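Protein NRD1 (Saccharomyces cerevisiae, PDB 3CLJ) takes part in transcription termination with Nab3 and Sen1, binding the phosphorylated C-terminal domain of RNA polymerase II through the domain described here. Local coordinates at residues V7-S12 with G22-K27; S56-S61 with L105-A110. All coordinates share one frame; numbering follows the deposited sequence.

Contact 1 (V7-S12 with G22-K27)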
loop_
_atom_site.group_PDB
_atom_site.type_symbol
_atom_site.label_atom_id
_atom_site.label_comp_id
_atom_site.label_asym_id
_atom_site.label_seq_id
_atom_site.Cartn_x
_atom_site.Cartn_y
_atom_site.Cartn_z
ATOM N N VAL A 7 -7.563 -10.158 8.836
ATOM C CA VAL A 7 -6.591 -11.143 8.331
ATOM C C VAL A 7 -7.203 -12.008 7.218
ATOM O O VAL A 7 -6.647 -12.053 6.113
ATOM C CB VAL A 7 -5.999 -12.004 9.490
ATOM C CG1 VAL A 7 -5.159 -13.154 8.973
ATOM C CG2 VAL A 7 -5.175 -11.161 10.385
ATOM N N ALA A 8 -8.345 -12.654 7.504
ATOM C CA ALA A 8 -9.073 -13.448 6.511
ATOM C C ALA A 8 -9.471 -12.643 5.268
ATOM O O ALA A 8 -9.386 -13.161 4.161
ATOM C CB ALA A 8 -10.346 -14.216 7.165
ATOM N N THR A 9 -9.874 -11.382 5.431
ATOM C CA THR A 9 -10.273 -10.554 4.297
ATOM C C THR A 9 -9.044 -10.178 3.422
ATOM O O THR A 9 -9.098 -10.263 2.174
ATOM C CB THR A 9 -11.022 -9.288 4.769
ATOM O OG1 THR A 9 -12.215 -9.699 5.465
ATOM C CG2 THR A 9 -11.384 -8.369 3.603
ATOM N N LEU A 10 -7.940 -9.820 4.096
ATOM C CA LEU A 10 -6.677 -9.666 3.400
ATOM C C LEU A 10 -6.212 -10.961 2.661
ATOM O O LEU A 10 -5.951 -10.910 1.438
ATOM C CB LEU A 10 -5.584 -9.063 4.307
ATOM C CG LEU A 10 -4.273 -8.796 3.547
ATOM C CD1 LEU A 10 -4.280 -7.669 2.472
ATOM C CD2 LEU A 10 -3.263 -8.541 4.521
ATOM N N GLU A 11 -6.093 -12.085 3.379
ATOM C CA GLU A 11 -5.776 -13.337 2.742
ATOM C C GLU A 11 -6.665 -13.673 1.521
ATOM O O GLU A 11 -6.177 -14.303 0.565
ATOM C CB GLU A 11 -5.793 -14.530 3.765
ATOM C CG GLU A 11 -4.659 -14.509 4.793
ATOM C CD GLU A 11 -4.907 -15.343 6.034
ATOM O OE1 GLU A 11 -6.059 -15.787 6.300
ATOM O OE2 GLU A 11 -3.922 -15.554 6.769
ATOM N N SER A 12 -7.958 -13.306 1.539
ATOM C CA SER A 12 -8.862 -13.645 0.440
ATOM C C SER A 12 -8.514 -12.984 -0.924
ATOM O O SER A 12 -9.063 -13.382 -1.950
ATOM C CB SER A 12 -10.330 -13.380 0.801
ATOM O OG SER A 12 -10.573 -11.983 0.901
ATOM N N GLY A 22 -12.489 -3.208 -5.213
ATOM C CA GLY A 22 -12.763 -1.902 -4.611
ATOM C C GLY A 22 -13.474 -2.023 -3.282
ATOM O O GLY A 22 -13.045 -1.439 -2.282
ATOM N N SER A 23 -14.519 -2.849 -3.244
ATOM C CA SER A 23 -15.283 -3.072 -2.013
ATOM C C SER A 23 -14.482 -3.755 -0.923
ATOM O O SER A 23 -14.562 -3.376 0.265
ATOM C CB SER A 23 -16.598 -3.821 -2.316
ATOM O OG SER A 23 -16.307 -5.047 -2.949
ATOM N N ARG A 24 -13.659 -4.739 -1.284
ATOM C CA ARG A 24 -12.848 -5.361 -0.258
ATOM C C ARG A 24 -11.741 -4.424 0.287
ATOM O O ARG A 24 -11.409 -4.468 1.464
ATOM C CB ARG A 24 -12.270 -6.689 -0.782
ATOM C CG ARG A 24 -12.180 -7.743 0.236
ATOM C CD ARG A 24 -11.833 -9.096 -0.357
ATOM N NE ARG A 24 -13.009 -9.690 -0.976
ATOM C CZ ARG A 24 -13.023 -10.838 -1.648
ATOM N NH1 ARG A 24 -11.930 -11.599 -1.782
ATOM N NH2 ARG A 24 -14.141 -11.221 -2.184
ATOM N N ILE A 25 -11.151 -3.595 -0.565
ATOM C CA ILE A 25 -10.155 -2.643 -0.127
ATOM C C ILE A 25 -10.804 -1.594 0.790
ATOM O O ILE A 25 -10.240 -1.223 1.826
ATOM C CB ILE A 25 -9.394 -1.986 -1.383
ATOM C CG1 ILE A 25 -8.548 -3.082 -2.155
ATOM C CG2 ILE A 25 -8.478 -0.827 -0.943
ATOM C CD1 ILE A 25 -7.869 -2.616 -3.553
ATOM N N LYS A 26 -11.970 -1.100 0.390
ATOM C CA LYS A 26 -12.728 -0.196 1.234
ATOM C C LYS A 26 -12.932 -0.863 2.628
ATOM O O LYS A 26 -12.753 -0.220 3.672
ATOM C CB LYS A 26 -14.047 0.146 0.568
ATOM C CG LYS A 26 -14.840 1.148 1.327
ATOM C CD LYS A 26 -16.199 1.373 0.734
ATOM C CE LYS A 26 -17.050 2.086 1.791
ATOM N NZ LYS A 26 -18.024 3.020 1.164
ATOM N N LYS A 27 -13.266 -2.150 2.635
ATOM C CA LYS A 27 -13.510 -2.900 3.902
ATOM C C LYS A 27 -12.253 -2.871 4.799
ATOM O O LYS A 27 -12.303 -2.529 5.970
ATOM C CB LYS A 27 -13.851 -4.360 3.570
ATOM C CG LYS A 27 -14.737 -5.043 4.548
ATOM C CD LYS A 27 -14.501 -6.544 4.569
ATOM C CE LYS A 27 -15.257 -7.213 5.745
ATOM N NZ LYS A 27 -14.899 -8.636 5.696
#
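Thr9 sits between Arg24 and Lys27 and meets each with a different branch. Its methyl CG2 lies anti to the backbone N and reaches across to the second helix, where Thr9 CG2 is 3.5 Å from Arg24 CG. The same methyl also rests against Lys27, with Thr9 CG2 3.7 Å from Lys27 CD. The hydroxyl branch stands beside the backbone N instead (chi1 -61°). There Lys27 NZ donates a hydrogen bond to Thr9 OG1 at 2.9 Å. The aliphatic part of the lysine spans the space between the helices and carries the ammonium to the hydroxyl. Asn5 completes the polar end: its backbone O bonds to Thr9 OG1 and its side-chain OD1 to Lys27 NZ. The threonine hydroxyl is thus gripped from its own helix and from the partner helix.

Further along, Ser12 faces the end of Arg24. Its hydroxyl turns back to donate to the backbone carbonyl of Thr9, with Ser12 OG 2.6 Å from Thr9 O. Arg24 bends at chi3 (-78°), which brings its guanidinium to the same serine. Arg24 NH1 lies 3.0 Å from Ser12 OG, approached obliquely. Arg24 NH2 bonds a glycerol, probably from crystallisation, and Phe13 and Leu16 touch the arginine side chain.

Leu10 and Ile25 point away from this interface, and both touch Ile64 of helix 58-77. The two segments form a local helix-loop-helix pairing at the N-terminal end of the all-helical CID fold.

Contact 2 (S56-S61 with L105-A110)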
loop_
_atom_site.group_PDB
_atom_site.type_symbol
_atom_site.label_atom_id
_atom_site.label_comp_id
_atom_site.label_asym_id
_atom_site.label_seq_id
_atom_site.Cartn_x
_atom_site.Cartn_y
_atom_site.Cartn_z
ATOM N N SER A 56 0.973 -11.050 -10.423
ATOM C CA SER A 56 -0.165 -10.319 -10.994
ATOM C C SER A 56 -0.953 -9.520 -9.878
ATOM O O SER A 56 -1.642 -8.533 -10.163
ATOM C CB SER A 56 -1.055 -11.295 -11.754
ATOM O OG SER A 56 -1.806 -12.056 -10.804
ATOM N N HIS A 57 -0.782 -9.944 -8.629
ATOM C CA HIS A 57 -1.402 -9.381 -7.459
ATOM C C HIS A 57 -0.640 -8.186 -6.819
ATOM O O HIS A 57 -1.162 -7.512 -5.917
ATOM C CB HIS A 57 -1.684 -10.500 -6.416
ATOM C CG HIS A 57 -2.835 -11.409 -6.772
ATOM N ND1 HIS A 57 -3.097 -11.832 -8.053
ATOM C CD2 HIS A 57 -3.797 -11.973 -5.997
ATOM C CE1 HIS A 57 -4.149 -12.631 -8.059
ATOM N NE2 HIS A 57 -4.597 -12.729 -6.819
ATOM N N LYS A 58 0.570 -7.888 -7.284
ATOM C CA LYS A 58 1.343 -6.786 -6.697
ATOM C C LYS A 58 0.688 -5.406 -6.844
ATOM O O LYS A 58 0.745 -4.608 -5.914
ATOM C CB LYS A 58 2.752 -6.747 -7.286
ATOM C CG LYS A 58 3.558 -8.013 -7.074
ATOM C CD LYS A 58 4.299 -7.970 -5.743
ATOM C CE LYS A 58 4.884 -9.362 -5.432
ATOM N NZ LYS A 58 5.871 -9.267 -4.306
ATOM N N LEU A 59 0.071 -5.140 -7.995
ATOM C CA LEU A 59 -0.669 -3.918 -8.197
ATOM C C LEU A 59 -1.740 -3.754 -7.102
ATOM O O LEU A 59 -1.754 -2.731 -6.385
ATOM C CB LEU A 59 -1.309 -3.928 -9.585
ATOM C CG LEU A 59 -2.188 -2.701 -9.946
ATOM C CD1 LEU A 59 -1.376 -1.358 -9.782
ATOM C CD2 LEU A 59 -2.837 -2.836 -11.324
ATOM N N GLY A 60 -2.590 -4.768 -6.933
ATOM C CA GLY A 60 -3.596 -4.788 -5.834
ATOM C C GLY A 60 -3.021 -4.469 -4.469
ATOM O O GLY A 60 -3.617 -3.723 -3.689
ATOM N N SER A 61 -1.858 -5.042 -4.176
ATOM C CA SER A 61 -1.175 -4.800 -2.911
ATOM C C SER A 61 -0.760 -3.329 -2.720
ATOM O O SER A 61 -0.815 -2.798 -1.600
ATOM C CB SER A 61 0.020 -5.732 -2.747
ATOM O OG SER A 61 1.186 -5.188 -3.439
ATOM N N LEU A 105 7.781 -1.097 -4.074
ATOM C CA LEU A 105 7.617 -0.621 -5.469
ATOM C C LEU A 105 8.533 -1.286 -6.477
ATOM O O LEU A 105 8.073 -1.681 -7.546
ATOM C CB LEU A 105 7.882 0.901 -5.557
ATOM C CG LEU A 105 6.726 1.749 -4.995
ATOM C CD1 LEU A 105 7.251 3.193 -4.583
ATOM C CD2 LEU A 105 5.524 1.797 -5.978
ATOM N N SER A 106 9.842 -1.370 -6.169
ATOM C CA SER A 106 10.787 -1.977 -7.095
ATOM C C SER A 106 10.372 -3.396 -7.423
ATOM O O SER A 106 10.393 -3.779 -8.588
ATOM C CB SER A 106 12.242 -1.929 -6.560
ATOM O OG SER A 106 12.528 -0.548 -6.304
ATOM N N ASP A 107 10.014 -4.170 -6.398
ATOM C CA ASP A 107 9.572 -5.535 -6.608
ATOM C C ASP A 107 8.238 -5.597 -7.380
ATOM O O ASP A 107 8.090 -6.414 -8.268
ATOM C CB ASP A 107 9.421 -6.292 -5.276
ATOM C CG ASP A 107 9.348 -7.779 -5.464
ATOM O OD1 ASP A 107 10.148 -8.314 -6.282
ATOM O OD2 ASP A 107 8.559 -8.444 -4.752
ATOM N N ALA A 108 7.265 -4.771 -7.011
ATOM C CA ALA A 108 5.965 -4.794 -7.706
ATOM C C ALA A 108 6.169 -4.507 -9.194
ATOM O O ALA A 108 5.583 -5.197 -10.035
ATOM C CB ALA A 108 4.970 -3.785 -7.066
ATOM N N ILE A 109 7.026 -3.500 -9.506
ATOM C CA ILE A 109 7.294 -3.099 -10.890
ATOM C C ILE A 109 7.964 -4.243 -11.658
ATOM O O ILE A 109 7.520 -4.607 -12.765
ATOM C CB ILE A 109 8.075 -1.794 -10.975
ATOM C CG1 ILE A 109 7.150 -0.623 -10.622
ATOM C CG2 ILE A 109 8.676 -1.604 -12.376
ATOM C CD1 ILE A 109 7.916 0.697 -10.249
ATOM N N ALA A 110 8.982 -4.850 -11.044
ATOM C CA ALA A 110 9.772 -5.954 -11.640
ATOM C C ALA A 110 8.871 -7.183 -11.930
ATOM O O ALA A 110 9.101 -7.949 -12.840
ATOM C CB ALA A 110 10.899 -6.353 -10.688
#
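Lys58 lies over Ala108 and ends at Asp107, so one side chain makes both halves of the contact. The tight half is aliphatic. The segments come closest here, with Lys58 CA 5.1 Å from Ala108 CA. The small alanine permits this approach: Lys58 CB meets Ala108 CB at 3.7 Å, and Lys58 CB is 3.8 Å from Ala108 CA. Leu62 of helix 58-77 also touches Ala108.

The chain of Lys58 bends at chi2 (-88°) and then runs extended past Ala108 toward the carboxylate. Lys58 NZ forms a salt bridge with Asp107 OD2 at 2.8 Å. It meets that oxygen on the anti side, 32° out of the carboxylate plane. The ammonium also donates to the backbone O of Ser50 and, weakly, to that of Arg51. The other carboxylate oxygen, Asp107 OD1, pairs with Lys111.

The solvent side is the Asp107 end. Asp107 is partly exposed and touches the other segment through its carboxylate, whereas Lys58 and Ala108 are buried. An alanine in place of Lys58 would probably leave Asp107 OD2 without its charge partner here and the Ser50 carbonyl without this donor.

The contact is a close helix-helix approach at an alanine, edged by a salt bridge. It joins the start of helix 58-77 to helix 90-111 within the helical CID fold.

How the contacts relate
Contact 1 pairs helices that are neighbours in sequence, 3-11 and 22-34. Contact 2 joins helices 58-77 and 90-111, which are much further apart along the chain. The two share no helix, but helix 58-77 links them, since Leu10 and Ile25 of the contact 1 segments pack against it. Their centres are about 17 Å apart. Contact 1 lies nearer the surface, with one buried residue among its four touching ones. Contact 2 is buried and brings its backbones closer. Both use a lysine, but its partner differs: a neutral hydroxyl in contact 1, a carboxylate in contact 2. Contact 1 buries more surface, 210 against 152 Å².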